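Local coordinates for penaeus monodon metallodensovirus major capsid protein (Penaeus monodon metallodensovirus, PDB 6WH7) that builds, as the major coat protein, the sixty-subunit parvoviral capsid that probably packages and protects the viral DNA genome, at residues V180-M183 and R184-D187; S160-Q164 and Q165-K169; N317-P320 and A321-L325; I252-K256 and H257-R261. All coordinates share one frame; numbering follows the deposited sequence.

Interaction 1. Residues V180-M183 and R184-D187; sequences VSSM and RELD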
loop_
_atom_site.group_PDB
_atom_site.type_symbol
_atom_site.label_atom_id
_atom_site.label_comp_id
_atom_site.label_asym_id
_atom_site.label_seq_id
_atom_site.Cartn_x
_atom_site.Cartn_y
_atom_site.Cartn_z
ATOM N N VAL A 180 -78.978 -20.217 72.790
ATOM C CA VAL A 180 -78.628 -19.961 71.405
ATOM C C VAL A 180 -78.731 -18.477 71.106
ATOM O O VAL A 180 -78.133 -17.997 70.140
ATOM C CB VAL A 180 -79.520 -20.779 70.453
ATOM C CG1 VAL A 180 -80.877 -20.138 70.302
ATOM C CG2 VAL A 180 -78.861 -20.974 69.139
ATOM N N SER A 181 -79.467 -17.732 71.930
ATOM C CA SER A 181 -79.585 -16.290 71.792
ATOM C C SER A 181 -78.384 -15.554 72.347
ATOM O O SER A 181 -78.261 -14.346 72.137
ATOM C CB SER A 181 -80.841 -15.799 72.501
ATOM O OG SER A 181 -80.747 -16.025 73.893
ATOM N N SER A 182 -77.528 -16.243 73.083
ATOM C CA SER A 182 -76.319 -15.676 73.647
ATOM C C SER A 182 -75.096 -15.959 72.792
ATOM O O SER A 182 -73.975 -15.720 73.241
ATOM C CB SER A 182 -76.115 -16.202 75.059
ATOM O OG SER A 182 -74.990 -15.592 75.638
ATOM N N MET A 183 -75.291 -16.498 71.590
ATOM C CA MET A 183 -74.215 -17.162 70.863
ATOM C C MET A 183 -73.033 -16.237 70.598
ATOM O O MET A 183 -71.879 -16.625 70.798
ATOM C CB MET A 183 -74.753 -17.727 69.555
ATOM C CG MET A 183 -73.741 -18.527 68.783
ATOM S SD MET A 183 -74.449 -19.315 67.340
ATOM C CE MET A 183 -75.388 -20.607 68.121
ATOM N N ARG A 184 -73.291 -15.014 70.134
ATOM C CA ARG A 184 -72.179 -14.209 69.637
ATOM C C ARG A 184 -71.329 -13.619 70.750
ATOM O O ARG A 184 -70.107 -13.551 70.608
ATOM C CB ARG A 184 -72.664 -13.107 68.710
ATOM C CG ARG A 184 -73.007 -13.592 67.337
ATOM C CD ARG A 184 -73.360 -12.422 66.479
ATOM N NE ARG A 184 -72.229 -11.516 66.353
ATOM C CZ ARG A 184 -71.281 -11.634 65.438
ATOM N NH1 ARG A 184 -71.332 -12.613 64.555
ATOM N NH2 ARG A 184 -70.288 -10.765 65.402
ATOM N N GLU A 185 -71.916 -13.168 71.850
ATOM C CA GLU A 185 -71.064 -12.850 72.987
ATOM C C GLU A 185 -70.644 -14.167 73.602
ATOM O O GLU A 185 -71.491 -14.981 73.975
ATOM C CB GLU A 185 -71.761 -11.945 74.003
ATOM C CG GLU A 185 -72.839 -12.550 74.879
ATOM C CD GLU A 185 -74.144 -12.676 74.168
ATOM O OE1 GLU A 185 -74.159 -12.478 72.943
ATOM O OE2 GLU A 185 -75.165 -12.933 74.834
ATOM N N LEU A 186 -69.345 -14.405 73.689
ATOM C CA LEU A 186 -68.901 -15.787 73.773
ATOM C C LEU A 186 -68.920 -16.133 75.249
ATOM O O LEU A 186 -67.969 -15.890 75.988
ATOM C CB LEU A 186 -67.513 -15.907 73.166
ATOM C CG LEU A 186 -67.430 -15.435 71.716
ATOM C CD1 LEU A 186 -65.999 -15.264 71.288
ATOM C CD2 LEU A 186 -68.119 -16.412 70.807
ATOM N N ASP A 187 -70.037 -16.709 75.675
ATOM C CA ASP A 187 -70.239 -17.140 77.043
ATOM C C ASP A 187 -70.283 -18.645 77.218
ATOM O O ASP A 187 -70.505 -19.106 78.338
ATOM C CB ASP A 187 -71.511 -16.512 77.610
ATOM C CG ASP A 187 -72.715 -16.809 76.774
ATOM O OD1 ASP A 187 -72.547 -17.321 75.651
ATOM O OD2 ASP A 187 -73.838 -16.539 77.241
#
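Ser182 and Glu185 meet across a tight turn in which an acidic side chain folds back over the Ser182 carbonyl, three residues earlier. Glu185 CG takes the crowded position between its own N and C (chi1 73°), and a second bend at chi2 (-80°) swings the carboxylate round to Ser182. The flat carboxylate then lies broadside to that residue's carbonyl: Glu185 CD is 3.2 Å from Ser182 O, which lies almost squarely over one face and about equally far from both carboxylate oxygens. At its end, Glu185 OE2 is 2.8 Å from Ser182 OG, a hydrogen bond that is not settled, since the hydroxyl proton has a second acceptor within reach. The Asp187 carboxylate comes up to the hydroxyl from another direction, but it is modelled too close for a bond to be assigned, so the exact place of Ser182 OG is doubtful. On another side of the turn, Leu186 CD2 rests 3.8 Å from Met183 O in plain van der Waals contact. Arg184 sends its guanidinium away from the acids, and its NH1 is hydrogen-bonded to Thr295 OG1 and Phe90 O. The turn links strand 169-179 to strand 189-191: Met183 and Leu186 pack on helix 88-92, Leu186 also reaches strand 79-83, and Arg184 and Glu185 lie against strand 59-75.

Interaction 2. Residues S160-Q164 and Q165-K169; sequences SIDDQ and QCLSK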
loop_
_atom_site.group_PDB
_atom_site.type_symbol
_atom_site.label_atom_id
_atom_site.label_comp_id
_atom_site.label_asym_id
_atom_site.label_seq_id
_atom_site.Cartn_x
_atom_site.Cartn_y
_atom_site.Cartn_z
ATOM N N SER A 160 -57.138 -21.195 71.701
ATOM C CA SER A 160 -56.752 -22.563 71.421
ATOM C C SER A 160 -57.528 -23.074 70.222
ATOM O O SER A 160 -58.750 -22.928 70.162
ATOM C CB SER A 160 -57.009 -23.450 72.632
ATOM O OG SER A 160 -56.230 -23.036 73.733
ATOM N N ILE A 161 -56.817 -23.656 69.269
ATOM C CA ILE A 161 -57.415 -24.375 68.157
ATOM C C ILE A 161 -57.137 -25.848 68.379
ATOM O O ILE A 161 -55.981 -26.243 68.550
ATOM C CB ILE A 161 -56.846 -23.916 66.808
ATOM C CG1 ILE A 161 -57.169 -22.452 66.558
ATOM C CG2 ILE A 161 -57.408 -24.754 65.704
ATOM C CD1 ILE A 161 -56.494 -21.909 65.353
ATOM N N ASP A 162 -58.177 -26.665 68.367
ATOM C CA ASP A 162 -58.002 -28.080 68.643
ATOM C C ASP A 162 -57.990 -28.793 67.300
ATOM O O ASP A 162 -59.035 -29.169 66.771
ATOM C CB ASP A 162 -59.130 -28.571 69.538
ATOM C CG ASP A 162 -58.901 -29.954 70.051
ATOM O OD1 ASP A 162 -57.806 -30.499 69.819
ATOM O OD2 ASP A 162 -59.818 -30.498 70.689
ATOM N N ASP A 163 -56.788 -29.041 66.793
ATOM C CA ASP A 163 -56.557 -29.684 65.509
ATOM C C ASP A 163 -56.567 -31.194 65.618
ATOM O O ASP A 163 -57.112 -31.880 64.750
ATOM C CB ASP A 163 -55.229 -29.210 64.934
ATOM C CG ASP A 163 -55.285 -27.783 64.462
ATOM O OD1 ASP A 163 -56.400 -27.303 64.189
ATOM O OD2 ASP A 163 -54.223 -27.133 64.383
ATOM N N GLN A 164 -55.944 -31.720 66.666
ATOM C CA GLN A 164 -55.941 -33.147 66.921
ATOM C C GLN A 164 -57.268 -33.637 67.467
ATOM O O GLN A 164 -57.441 -34.848 67.620
ATOM C CB GLN A 164 -54.812 -33.484 67.881
ATOM C CG GLN A 164 -53.440 -33.204 67.310
ATOM C CD GLN A 164 -53.077 -34.145 66.189
ATOM O OE1 GLN A 164 -53.240 -33.827 65.018
ATOM N NE2 GLN A 164 -52.560 -35.308 66.545
ATOM N N GLN A 165 -58.200 -32.732 67.748
ATOM C CA GLN A 165 -59.519 -33.067 68.273
ATOM C C GLN A 165 -59.407 -33.839 69.587
ATOM O O GLN A 165 -59.882 -34.965 69.730
ATOM C CB GLN A 165 -60.347 -33.832 67.240
ATOM C CG GLN A 165 -61.786 -34.055 67.647
ATOM C CD GLN A 165 -62.593 -34.675 66.555
ATOM O OE1 GLN A 165 -62.120 -34.815 65.442
ATOM N NE2 GLN A 165 -63.814 -35.064 66.862
ATOM N N CYS A 166 -58.723 -33.219 70.546
ATOM C CA CYS A 166 -58.796 -33.704 71.916
ATOM C C CYS A 166 -60.241 -33.774 72.378
ATOM O O CYS A 166 -60.650 -34.735 73.036
ATOM C CB CYS A 166 -57.989 -32.795 72.838
ATOM S SG CYS A 166 -56.243 -32.705 72.464
ATOM N N LEU A 167 -61.030 -32.766 72.030
ATOM C CA LEU A 167 -62.437 -32.680 72.392
ATOM C C LEU A 167 -63.258 -32.883 71.130
ATOM O O LEU A 167 -63.264 -32.026 70.243
ATOM C CB LEU A 167 -62.746 -31.336 73.041
ATOM C CG LEU A 167 -62.509 -31.190 74.540
ATOM C CD1 LEU A 167 -61.064 -31.401 74.887
ATOM C CD2 LEU A 167 -62.942 -29.809 74.972
ATOM N N SER A 168 -63.934 -34.020 71.045
ATOM C CA SER A 168 -64.800 -34.289 69.908
ATOM C C SER A 168 -66.117 -33.546 70.039
ATOM O O SER A 168 -66.584 -32.907 69.093
ATOM C CB SER A 168 -65.048 -35.788 69.798
ATOM O OG SER A 168 -65.959 -36.075 68.760
ATOM N N LYS A 169 -66.725 -33.630 71.209
ATOM C CA LYS A 169 -68.006 -33.025 71.502
ATOM C C LYS A 169 -67.876 -32.313 72.833
ATOM O O LYS A 169 -67.211 -32.807 73.745
ATOM C CB LYS A 169 -69.104 -34.075 71.553
ATOM C CG LYS A 169 -70.472 -33.527 71.777
ATOM C CD LYS A 169 -71.462 -34.642 71.940
ATOM C CE LYS A 169 -71.685 -35.383 70.650
ATOM N NZ LYS A 169 -72.691 -36.457 70.830
#
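Asp162 reaches back from the end of strand 157-162 and collects two successive peptide N-H groups of the following loop, one on each carboxylate oxygen. Cys166 N donates to Asp162 OD1 at 3.0 Å with an N-H...O angle of 156°, and OD1 accepts it with its syn lone pair, on the side of OD2. Leu167 N donates to Asp162 OD2 at 2.9 Å; this bond is nearly straight (172°) and arrives almost along the C-O axis. Held at both oxygens, the carboxylate is fixed in rotation, and it satisfies backbone donors that the loop has withdrawn from regular pairing. Cys166 CB lies 3.6 Å from Asp162 OD2, a van der Waals contact beside the bonds. The CB of Asp162 points toward the loop, and chi1 of -170° places the carboxylate beside both N-H groups. The chain gets round the corner by a left-handed conformation at Gln165, which presents the next two N-H groups to the acid. Farther out, Gln165 NE2 is hydrogen-bonded to Asp244, Asp163 OD2 to Asn206, and Gln164 packs on Ile53 of a neighbouring subunit. The strand lies in an antiparallel sheet in which 79-83, 270-274, 157-162 and 207-211 are consistent with C-H-E-F of a viral jelly roll, with 189-191 added at the edge. The turn, its N-H groups bonded by an aspartate side chain, thus leaves what probably corresponds to strand E.

Interaction 3. Residues N317-P320 and A321-L325; sequences NLNP and ANDSL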
loop_
_atom_site.group_PDB
_atom_site.type_symbol
_atom_site.label_atom_id
_atom_site.label_comp_id
_atom_site.label_asym_id
_atom_site.label_seq_id
_atom_site.Cartn_x
_atom_site.Cartn_y
_atom_site.Cartn_z
ATOM N N ASN A 317 -95.092 -25.617 38.991
ATOM C CA ASN A 317 -95.230 -26.793 38.146
ATOM C C ASN A 317 -93.943 -27.096 37.391
ATOM O O ASN A 317 -93.544 -28.258 37.274
ATOM C CB ASN A 317 -96.377 -26.573 37.168
ATOM C CG ASN A 317 -97.705 -26.404 37.868
ATOM O OD1 ASN A 317 -97.898 -26.890 38.980
ATOM N ND2 ASN A 317 -98.621 -25.688 37.233
ATOM N N LEU A 318 -93.286 -26.062 36.876
ATOM C CA LEU A 318 -92.146 -26.203 35.984
ATOM C C LEU A 318 -90.808 -26.126 36.698
ATOM O O LEU A 318 -89.772 -26.103 36.030
ATOM C CB LEU A 318 -92.206 -25.145 34.890
ATOM C CG LEU A 318 -92.975 -25.498 33.622
ATOM C CD1 LEU A 318 -94.418 -25.814 33.906
ATOM C CD2 LEU A 318 -92.896 -24.314 32.718
ATOM N N ASN A 319 -90.800 -26.048 38.021
ATOM C CA ASN A 319 -89.553 -26.152 38.757
ATOM C C ASN A 319 -88.828 -27.429 38.346
ATOM O O ASN A 319 -89.452 -28.497 38.297
ATOM C CB ASN A 319 -89.808 -26.168 40.262
ATOM C CG ASN A 319 -88.538 -26.014 41.064
ATOM O OD1 ASN A 319 -87.621 -25.307 40.660
ATOM N ND2 ASN A 319 -88.467 -26.697 42.195
ATOM N N PRO A 320 -87.539 -27.362 38.027
ATOM C CA PRO A 320 -86.822 -28.573 37.630
ATOM C C PRO A 320 -86.790 -29.587 38.755
ATOM O O PRO A 320 -86.602 -29.241 39.920
ATOM C CB PRO A 320 -85.421 -28.056 37.308
ATOM C CG PRO A 320 -85.604 -26.656 36.991
ATOM C CD PRO A 320 -86.707 -26.166 37.855
ATOM N N ALA A 321 -86.988 -30.849 38.400
ATOM C CA ALA A 321 -86.819 -31.905 39.380
ATOM C C ALA A 321 -85.358 -32.208 39.644
ATOM O O ALA A 321 -85.038 -32.764 40.698
ATOM C CB ALA A 321 -87.534 -33.172 38.930
ATOM N N ASN A 322 -84.466 -31.835 38.737
ATOM C CA ASN A 322 -83.047 -32.079 38.933
ATOM C C ASN A 322 -82.390 -31.009 39.776
ATOM O O ASN A 322 -81.162 -30.998 39.887
ATOM C CB ASN A 322 -82.326 -32.227 37.593
ATOM C CG ASN A 322 -82.346 -30.972 36.770
ATOM O OD1 ASN A 322 -83.061 -30.031 37.073
ATOM N ND2 ASN A 322 -81.576 -30.964 35.695
ATOM N N ASP A 323 -83.170 -30.077 40.325
ATOM C CA ASP A 323 -82.671 -29.265 41.426
ATOM C C ASP A 323 -82.121 -30.138 42.535
ATOM O O ASP A 323 -81.156 -29.759 43.203
ATOM C CB ASP A 323 -83.777 -28.371 41.976
ATOM C CG ASP A 323 -84.137 -27.257 41.040
ATOM O OD1 ASP A 323 -83.370 -26.996 40.093
ATOM O OD2 ASP A 323 -85.186 -26.626 41.257
ATOM N N SER A 324 -82.703 -31.318 42.734
ATOM C CA SER A 324 -82.188 -32.262 43.713
ATOM C C SER A 324 -80.755 -32.669 43.430
ATOM O O SER A 324 -80.110 -33.249 44.304
ATOM C CB SER A 324 -83.068 -33.501 43.748
ATOM O OG SER A 324 -83.032 -34.171 42.505
ATOM N N LEU A 325 -80.245 -32.387 42.237
ATOM C CA LEU A 325 -78.853 -32.676 41.935
ATOM C C LEU A 325 -77.918 -31.619 42.496
ATOM O O LEU A 325 -76.823 -31.947 42.950
ATOM C CB LEU A 325 -78.667 -32.806 40.427
ATOM C CG LEU A 325 -78.760 -34.193 39.798
ATOM C CD1 LEU A 325 -80.047 -34.841 40.144
ATOM C CD2 LEU A 325 -78.661 -34.060 38.300
#
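Pro320 and Asp323 face each other in a short loop between two helices, where the chain leaves helix 312-318 and enters the weakly bonded helix near 323-325. The ring of Pro320 lies beside the carboxylate: CB is 3.6 Å from Asp323 OD1, and CG 3.8 Å from the same oxygen. The two side chains cross obliquely. The other oxygen, Asp323 OD2, is directed to the salt bridge with Lys117 NZ. Asn319, the first residue to leave helical geometry, extends with CG anti to its N (chi1 -169°) and brings OD1 to the same lysine in a weak hydrogen bond; its amide plane is turned 54° from the carboxylate. The lysine charge thus probably reconciles two acceptors, Asn319 OD1 and Asp323 OD2, that would otherwise disfavour each other. Ala321 points its CB away from the preceding segment, though the methyl still touches Pro320 C, and packs on Ser168 of a neighbouring subunit, where Pro320 and Asn322 also lie against Gln164 and Gln165. Leu325 N donates to Asn322 O at 2.9 Å. One residue earlier, Ser324 OG donates to Ala321 O at 3.0 Å, lying in the carbonyl plane with a C=O...O angle of 152°.

Interaction 4. Residues I252-K256 and H257-R261; sequences IPTSK and HINVR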
loop_
_atom_site.group_PDB
_atom_site.type_symbol
_atom_site.label_atom_id
_atom_site.label_comp_id
_atom_site.label_asym_id
_atom_site.label_seq_id
_atom_site.Cartn_x
_atom_site.Cartn_y
_atom_site.Cartn_z
ATOM N N ILE A 252 -81.398 -36.864 52.434
ATOM C CA ILE A 252 -81.261 -38.314 52.443
ATOM C C ILE A 252 -81.204 -38.779 50.995
ATOM O O ILE A 252 -82.119 -38.475 50.217
ATOM C CB ILE A 252 -82.422 -38.982 53.190
ATOM C CG1 ILE A 252 -82.559 -38.389 54.588
ATOM C CG2 ILE A 252 -82.201 -40.470 53.275
ATOM C CD1 ILE A 252 -81.326 -38.530 55.415
ATOM N N PRO A 253 -80.161 -39.493 50.584
ATOM C CA PRO A 253 -80.132 -40.020 49.221
ATOM C C PRO A 253 -81.256 -41.016 49.001
ATOM O O PRO A 253 -81.491 -41.906 49.817
ATOM C CB PRO A 253 -78.754 -40.679 49.133
ATOM C CG PRO A 253 -78.408 -40.995 50.522
ATOM C CD PRO A 253 -78.967 -39.884 51.342
ATOM N N THR A 254 -81.956 -40.850 47.887
ATOM C CA THR A 254 -83.088 -41.684 47.529
ATOM C C THR A 254 -82.739 -42.546 46.324
ATOM O O THR A 254 -81.900 -42.184 45.499
ATOM C CB THR A 254 -84.324 -40.832 47.248
ATOM O OG1 THR A 254 -84.008 -39.833 46.276
ATOM C CG2 THR A 254 -84.786 -40.156 48.513
ATOM N N SER A 255 -83.385 -43.702 46.245
ATOM C CA SER A 255 -82.914 -44.777 45.392
ATOM C C SER A 255 -83.200 -44.511 43.920
ATOM O O SER A 255 -84.047 -43.695 43.549
ATOM C CB SER A 255 -83.549 -46.101 45.807
ATOM O OG SER A 255 -84.951 -46.069 45.623
ATOM N N LYS A 256 -82.460 -45.237 43.082
ATOM C CA LYS A 256 -82.670 -45.334 41.640
ATOM C C LYS A 256 -82.354 -44.044 40.903
ATOM O O LYS A 256 -82.912 -43.782 39.841
ATOM C CB LYS A 256 -84.090 -45.793 41.322
ATOM C CG LYS A 256 -84.430 -47.103 41.986
ATOM C CD LYS A 256 -83.434 -48.170 41.596
ATOM C CE LYS A 256 -83.779 -49.495 42.241
ATOM N NZ LYS A 256 -82.802 -50.546 41.868
ATOM N N HIS A 257 -81.438 -43.251 41.437
ATOM C CA HIS A 257 -80.885 -42.108 40.725
ATOM C C HIS A 257 -79.670 -41.620 41.494
ATOM O O HIS A 257 -79.334 -42.143 42.558
ATOM C CB HIS A 257 -81.907 -40.992 40.549
ATOM C CG HIS A 257 -82.546 -40.549 41.823
ATOM N ND1 HIS A 257 -83.619 -41.206 42.380
ATOM C CD2 HIS A 257 -82.259 -39.524 42.657
ATOM C CE1 HIS A 257 -83.975 -40.596 43.493
ATOM N NE2 HIS A 257 -83.161 -39.575 43.687
ATOM N N ILE A 258 -79.020 -40.611 40.950
ATOM C CA ILE A 258 -77.850 -40.044 41.599
ATOM C C ILE A 258 -78.291 -39.036 42.643
ATOM O O ILE A 258 -79.316 -38.362 42.510
ATOM C CB ILE A 258 -76.890 -39.413 40.578
ATOM C CG1 ILE A 258 -77.586 -38.291 39.835
ATOM C CG2 ILE A 258 -76.377 -40.459 39.625
ATOM C CD1 ILE A 258 -76.706 -37.544 38.934
ATOM N N ASN A 259 -77.504 -38.949 43.703
ATOM C CA ASN A 259 -77.741 -38.057 44.816
ATOM C C ASN A 259 -76.455 -37.311 45.106
ATOM O O ASN A 259 -75.386 -37.659 44.606
ATOM C CB ASN A 259 -78.199 -38.830 46.051
ATOM C CG ASN A 259 -79.521 -39.501 45.847
ATOM O OD1 ASN A 259 -79.647 -40.702 46.024
ATOM N ND2 ASN A 259 -80.530 -38.722 45.509
ATOM N N VAL A 260 -76.564 -36.273 45.909
ATOM C CA VAL A 260 -75.399 -35.530 46.359
ATOM C C VAL A 260 -74.871 -36.200 47.610
ATOM O O VAL A 260 -75.618 -36.436 48.565
ATOM C CB VAL A 260 -75.749 -34.065 46.626
ATOM C CG1 VAL A 260 -74.531 -33.314 47.074
ATOM C CG2 VAL A 260 -76.294 -33.463 45.396
ATOM N N ARG A 261 -73.591 -36.519 47.604
ATOM C CA ARG A 261 -72.974 -37.227 48.706
ATOM C C ARG A 261 -71.742 -36.458 49.141
ATOM O O ARG A 261 -70.967 -35.999 48.303
ATOM C CB ARG A 261 -72.603 -38.645 48.296
ATOM C CG ARG A 261 -73.764 -39.448 47.762
ATOM C CD ARG A 261 -74.850 -39.608 48.790
ATOM N NE ARG A 261 -74.392 -40.323 49.973
ATOM C CZ ARG A 261 -74.366 -41.644 50.081
ATOM N NH1 ARG A 261 -74.780 -42.400 49.080
ATOM N NH2 ARG A 261 -73.936 -42.209 51.194
#
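Pro253 leads the approach to strand 257-262, pressing its ring on two side chains that rise from the strand. Its CB is 3.6 Å from Asn259 CB, while its CG sits 3.9 Å above one face of the Arg261 guanidinium, displaced toward the rim. The arginine, bent at chi2 and chi3, is crossed by the proline at about a right angle, and its NE forms a salt bridge with Asp367 of a neighbouring subunit. At Thr254 the contact passes to His257: Thr254 O lies 3.3 Å above one face of the imidazole, again toward the rim. The ring stands up there because CG of His257 lies between its N and carbonyl carbon (chi1 54°), which folds the side chain back along the incoming loop. Ser255 O is 2.8 Å from His257 ND1, oblique to the ring. Lys256 then turns the chain through a left-handed conformation, and the two touching parts run 155° apart, nearly antiparallel. Its side chain leads off and packs on Ile252 of another subunit. Lys256 and His257 both face His368 of strand 363-368, forming a G1 beta bulge where a loop bends into a two-stranded antiparallel sheet.

How the interactions relate
From the N terminus the order is interaction 2, interaction 1, interaction 4 and interaction 3; each closes before the next opens, so none nests or crosses. Interaction 2 closes the loop leaving strand 157-162, and interaction 1 the turn from strand 169-179 to 189-191, both in loops beside the five-stranded sheet, their centres 20 Å apart. The chain then runs out to interaction 4, which folds a long loop into strand 257-262, and to interaction 3, which joins two short helices. These last two touch: Leu325 CG packs 4.0 Å from Ile258 CD1. Interactions 2, 3 and 4 also meet other subunits, with 160-169 of one chain lying against 317-325 of a neighbour.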